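Local coordinates for protein arginase, mitochondrial (Medicago truncatula, PDB 6VSS) that hydrolyses L-arginine to urea and L-ornithine with a pair of manganese ions, and also converts agmatine to putrescine, at residues B[179-191]-B[199-211]. Numbering follows the deposited sequence.
Sequences DILHFDAHPDLYH and SHASPFARIMEGG. With MN (manganese (II) ion), chain I; MN (manganese (II) ion), chain J.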
loop_
_atom_site.group_PDB
_atom_site.type_symbol
_atom_site.label_atom_id
_atom_site.label_comp_id
_atom_site.label_asym_id
_atom_site.label_seq_id
_atom_site.Cartn_x
_atom_site.Cartn_y
_atom_site.Cartn_z
ATOM N N ASP B 179 27.930 -23.923 20.225
ATOM C CA ASP B 179 28.402 -23.062 19.107
ATOM C C ASP B 179 27.157 -22.398 18.549
ATOM O O ASP B 179 26.150 -23.057 18.569
ATOM C CB ASP B 179 29.158 -23.851 18.035
ATOM C CG ASP B 179 30.541 -24.382 18.427
ATOM O OD1 ASP B 179 31.151 -23.851 19.389
ATOM O OD2 ASP B 179 31.024 -25.308 17.729
ATOM N N ILE B 180 27.265 -21.171 18.040
ATOM C CA ILE B 180 26.114 -20.424 17.481
ATOM C C ILE B 180 26.375 -20.040 16.033
ATOM O O ILE B 180 27.442 -19.557 15.692
ATOM C CB ILE B 180 25.766 -19.199 18.327
ATOM C CG1 ILE B 180 25.473 -19.569 19.782
ATOM C CG2 ILE B 180 24.636 -18.408 17.658
ATOM C CD1 ILE B 180 25.177 -18.390 20.634
ATOM N N LEU B 181 25.373 -20.269 15.218
ATOM C CA LEU B 181 25.298 -19.763 13.845
ATOM C C LEU B 181 24.234 -18.691 13.913
ATOM O O LEU B 181 23.124 -19.026 14.360
ATOM C CB LEU B 181 24.861 -20.873 12.896
ATOM C CG LEU B 181 24.558 -20.369 11.490
ATOM C CD1 LEU B 181 25.757 -19.649 10.904
ATOM C CD2 LEU B 181 24.127 -21.558 10.627
ATOM N N HIS B 182 24.616 -17.454 13.600
ATOM C CA HIS B 182 23.807 -16.249 13.848
ATOM C C HIS B 182 23.707 -15.529 12.516
ATOM O O HIS B 182 24.759 -15.103 11.996
ATOM C CB HIS B 182 24.433 -15.468 14.992
ATOM C CG HIS B 182 23.970 -14.048 15.128
ATOM N ND1 HIS B 182 24.828 -13.030 15.529
ATOM C CD2 HIS B 182 22.748 -13.491 14.999
ATOM C CE1 HIS B 182 24.135 -11.913 15.649
ATOM N NE2 HIS B 182 22.860 -12.171 15.299
ATOM N N PHE B 183 22.507 -15.422 11.972
ATOM C CA PHE B 183 22.200 -14.604 10.770
ATOM C C PHE B 183 21.698 -13.241 11.222
ATOM O O PHE B 183 20.749 -13.158 11.978
ATOM C CB PHE B 183 21.175 -15.291 9.879
ATOM C CG PHE B 183 21.638 -16.615 9.328
ATOM C CD1 PHE B 183 21.360 -17.799 10.001
ATOM C CD2 PHE B 183 22.240 -16.709 8.085
ATOM C CE1 PHE B 183 21.726 -19.036 9.485
ATOM C CE2 PHE B 183 22.640 -17.950 7.580
ATOM C CZ PHE B 183 22.400 -19.096 8.295
ATOM N N ASP B 184 22.325 -12.192 10.727
ATOM C CA ASP B 184 21.932 -10.826 11.126
ATOM C C ASP B 184 22.541 -9.794 10.169
ATOM O O ASP B 184 23.620 -10.040 9.692
ATOM C CB ASP B 184 22.381 -10.633 12.563
ATOM C CG ASP B 184 21.498 -9.690 13.345
ATOM O OD1 ASP B 184 20.924 -8.732 12.768
ATOM O OD2 ASP B 184 21.303 -10.019 14.496
ATOM N N ALA B 185 21.905 -8.650 9.948
ATOM C CA ALA B 185 22.581 -7.444 9.407
ATOM C C ALA B 185 23.549 -6.855 10.448
ATOM O O ALA B 185 24.532 -6.156 10.028
ATOM C CB ALA B 185 21.574 -6.424 8.956
ATOM N N HIS B 186 23.334 -7.134 11.737
ATOM C CA HIS B 186 23.900 -6.363 12.872
ATOM C C HIS B 186 24.589 -7.338 13.795
ATOM O O HIS B 186 24.065 -8.400 14.061
ATOM C CB HIS B 186 22.820 -5.634 13.693
ATOM C CG HIS B 186 21.852 -4.863 12.867
ATOM N ND1 HIS B 186 20.575 -5.358 12.513
ATOM C CD2 HIS B 186 21.991 -3.641 12.291
ATOM C CE1 HIS B 186 20.019 -4.435 11.710
ATOM N NE2 HIS B 186 20.848 -3.367 11.577
ATOM N N PRO B 187 25.834 -7.085 14.233
ATOM C CA PRO B 187 26.496 -8.065 15.094
ATOM C C PRO B 187 25.765 -8.308 16.426
ATOM O O PRO B 187 26.038 -9.313 17.064
ATOM C CB PRO B 187 27.907 -7.486 15.302
ATOM C CG PRO B 187 28.122 -6.532 14.118
ATOM C CD PRO B 187 26.732 -5.998 13.787
ATOM N N ASP B 188 24.982 -7.346 16.904
ATOM C CA ASP B 188 24.354 -7.390 18.245
ATOM C C ASP B 188 25.392 -7.686 19.334
ATOM O O ASP B 188 25.034 -8.359 20.293
ATOM C CB ASP B 188 23.243 -8.424 18.291
ATOM C CG ASP B 188 22.024 -8.067 17.455
ATOM O OD1 ASP B 188 21.979 -6.909 16.968
ATOM O OD2 ASP B 188 21.121 -8.933 17.364
ATOM N N LEU B 189 26.553 -7.017 19.286
ATOM C CA LEU B 189 27.669 -7.237 20.247
ATOM C C LEU B 189 28.029 -5.974 21.043
ATOM O O LEU B 189 29.044 -6.017 21.721
ATOM C CB LEU B 189 28.866 -7.740 19.446
ATOM C CG LEU B 189 28.852 -9.245 19.208
ATOM C CD1 LEU B 189 29.817 -9.632 18.090
ATOM C CD2 LEU B 189 29.205 -9.992 20.494
ATOM N N TYR B 190 27.227 -4.905 20.999
ATOM C CA TYR B 190 27.465 -3.683 21.810
ATOM C C TYR B 190 27.625 -4.018 23.297
ATOM O O TYR B 190 26.798 -4.775 23.842
ATOM C CB TYR B 190 26.272 -2.746 21.757
ATOM C CG TYR B 190 26.193 -1.935 20.504
ATOM C CD1 TYR B 190 26.797 -0.688 20.421
ATOM C CD2 TYR B 190 25.491 -2.416 19.410
ATOM C CE1 TYR B 190 26.670 0.073 19.270
ATOM C CE2 TYR B 190 25.350 -1.665 18.256
ATOM C CZ TYR B 190 25.959 -0.427 18.187
ATOM O OH TYR B 190 25.853 0.275 17.021
ATOM N N HIS B 191 28.610 -3.427 23.971
ATOM C CA HIS B 191 28.771 -3.608 25.439
ATOM C C HIS B 191 27.656 -2.831 26.134
ATOM O O HIS B 191 27.154 -3.317 27.145
ATOM C CB HIS B 191 30.145 -3.159 25.938
ATOM C CG HIS B 191 30.273 -3.219 27.425
ATOM N ND1 HIS B 191 30.121 -4.404 28.139
ATOM C CD2 HIS B 191 30.539 -2.260 28.332
ATOM C CE1 HIS B 191 30.304 -4.169 29.415
ATOM N NE2 HIS B 191 30.555 -2.859 29.561
ATOM N N SER B 199 19.358 -4.716 25.729
ATOM C CA SER B 199 19.047 -4.142 24.389
ATOM C C SER B 199 19.069 -5.259 23.336
ATOM O O SER B 199 19.878 -6.184 23.486
ATOM C CB SER B 199 20.037 -3.048 24.040
ATOM O OG SER B 199 20.035 -2.742 22.643
ATOM N N HIS B 200 18.348 -5.084 22.229
ATOM C CA HIS B 200 18.357 -6.037 21.090
ATOM C C HIS B 200 19.663 -5.952 20.298
ATOM O O HIS B 200 19.857 -6.793 19.406
ATOM C CB HIS B 200 17.128 -5.834 20.223
ATOM C CG HIS B 200 17.142 -4.664 19.315
ATOM N ND1 HIS B 200 16.346 -4.632 18.186
ATOM C CD2 HIS B 200 17.804 -3.489 19.343
ATOM C CE1 HIS B 200 16.497 -3.487 17.565
ATOM N NE2 HIS B 200 17.359 -2.761 18.255
ATOM N N ALA B 201 20.563 -5.039 20.692
ATOM C CA ALA B 201 21.884 -4.781 20.081
ATOM C C ALA B 201 23.050 -5.281 20.966
ATOM O O ALA B 201 24.216 -5.019 20.567
ATOM C CB ALA B 201 21.989 -3.281 19.831
ATOM N N SER B 202 22.775 -5.895 22.128
ATOM C CA SER B 202 23.770 -6.525 23.053
ATOM C C SER B 202 23.503 -7.991 23.398
ATOM O O SER B 202 24.235 -8.553 24.216
ATOM C CB SER B 202 23.839 -5.738 24.310
ATOM O OG SER B 202 24.171 -4.417 23.951
ATOM N N PRO B 203 22.520 -8.712 22.805
ATOM C CA PRO B 203 22.299 -10.076 23.244
ATOM C C PRO B 203 23.609 -10.844 23.205
ATOM O O PRO B 203 23.870 -11.584 24.105
ATOM C CB PRO B 203 21.260 -10.653 22.288
ATOM C CG PRO B 203 21.128 -9.649 21.143
ATOM C CD PRO B 203 21.586 -8.329 21.722
ATOM N N PHE B 204 24.393 -10.681 22.150
ATOM C CA PHE B 204 25.568 -11.563 21.957
ATOM C C PHE B 204 26.736 -11.085 22.839
ATOM O O PHE B 204 27.583 -11.898 23.118
ATOM C CB PHE B 204 25.900 -11.721 20.481
ATOM C CG PHE B 204 24.837 -12.525 19.782
ATOM C CD1 PHE B 204 24.761 -13.897 19.965
ATOM C CD2 PHE B 204 23.835 -11.893 19.062
ATOM C CE1 PHE B 204 23.753 -14.628 19.349
ATOM C CE2 PHE B 204 22.801 -12.623 18.490
ATOM C CZ PHE B 204 22.777 -13.989 18.612
ATOM N N ALA B 205 26.786 -9.817 23.252
ATOM C CA ALA B 205 27.752 -9.388 24.294
ATOM C C ALA B 205 27.398 -10.119 25.597
ATOM O O ALA B 205 28.290 -10.713 26.184
ATOM C CB ALA B 205 27.749 -7.888 24.431
ATOM N N ARG B 206 26.118 -10.154 25.983
ATOM C CA ARG B 206 25.669 -10.875 27.204
ATOM C C ARG B 206 26.117 -12.334 27.089
ATOM O O ARG B 206 26.755 -12.879 28.028
ATOM C CB ARG B 206 24.157 -10.727 27.363
ATOM C CG ARG B 206 23.663 -9.285 27.424
ATOM C CD ARG B 206 24.133 -8.511 28.643
ATOM N NE ARG B 206 25.370 -7.756 28.422
ATOM C CZ ARG B 206 25.478 -6.561 27.835
ATOM N NH1 ARG B 206 24.426 -5.911 27.354
ATOM N NH2 ARG B 206 26.682 -6.028 27.695
ATOM N N ILE B 207 25.855 -12.947 25.940
ATOM C CA ILE B 207 26.048 -14.411 25.759
ATOM C C ILE B 207 27.537 -14.658 25.908
ATOM O O ILE B 207 27.912 -15.432 26.787
ATOM C CB ILE B 207 25.468 -14.892 24.417
ATOM C CG1 ILE B 207 23.941 -14.969 24.449
ATOM C CG2 ILE B 207 26.087 -16.193 23.989
ATOM C CD1 ILE B 207 23.291 -14.964 23.054
ATOM N N MET B 208 28.335 -13.985 25.082
ATOM C CA MET B 208 29.802 -14.111 25.078
ATOM C C MET B 208 30.361 -13.773 26.478
ATOM O O MET B 208 31.168 -14.548 26.970
ATOM C CB MET B 208 30.431 -13.206 24.015
ATOM C CG MET B 208 30.191 -13.643 22.566
ATOM S SD MET B 208 29.985 -15.425 22.230
ATOM C CE MET B 208 31.690 -15.801 21.816
ATOM N N GLU B 209 29.946 -12.670 27.110
ATOM C CA GLU B 209 30.393 -12.320 28.482
ATOM C C GLU B 209 30.195 -13.530 29.388
ATOM O O GLU B 209 31.054 -13.730 30.214
ATOM C CB GLU B 209 29.602 -11.166 29.106
ATOM C CG GLU B 209 29.918 -9.825 28.502
ATOM C CD GLU B 209 28.837 -8.763 28.594
ATOM O OE1 GLU B 209 29.025 -7.695 27.968
ATOM O OE2 GLU B 209 27.826 -8.983 29.309
ATOM N N GLY B 210 29.057 -14.229 29.271
ATOM C CA GLY B 210 28.654 -15.360 30.127
ATOM C C GLY B 210 29.396 -16.641 29.803
ATOM O O GLY B 210 29.208 -17.629 30.541
ATOM N N GLY B 211 30.213 -16.642 28.741
ATOM C CA GLY B 211 30.840 -17.857 28.184
ATOM C C GLY B 211 29.791 -18.898 27.867
ATOM O O GLY B 211 30.056 -20.056 28.019
HETATM MN MN MN I . 19.305 -7.221 13.071
HETATM MN MN MN J . 19.831 -8.951 15.617
HETATM O O HOH W 1 20.154 -6.994 15.050
#
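Phe204, on the first turn of helix 203-209, lays its ring over one face of His182 in an offset stack, centroids 3.9 Å apart and planes inclined by 28°. His182 reaches from strand 178-183 toward the helix because its ring trails away from the backbone N (chi1 164°), and its NE2 donates to the anti lone pair of Asp184 OD2 (2.8 Å). That same oxygen binds one manganese, while Asp184 OD1 binds the other. Asp188 CB rests at the edge of the Phe204 ring, and Asp188 OD2 binds the first manganese at 2.2 Å; Asp188 OD1 accepts from the water bridging both metals. His160, Asp269 and Asp271 complete the site.

Backbone bonds fix L-ornithine-binding Asp188, Leu189 and Tyr190 to the helix start: Phe204 N donates to Asp188 O (3.0 Å), and Tyr190 N to Ala201 O. Ser202 OG meets Tyr190 O from above the carbonyl plane (2.7 Å). Farther out, Arg206 NH2 donates to His191 O (2.8 Å), NH1 to Tyr197 O, and NE with NH2 grips Glu209 side-on. Strand and helix belong to a beta-alpha-beta unit of the arginase fold. His182, backed by Phe204, is thus second-shell, probably fixing the rotation of the carboxylate both metals share.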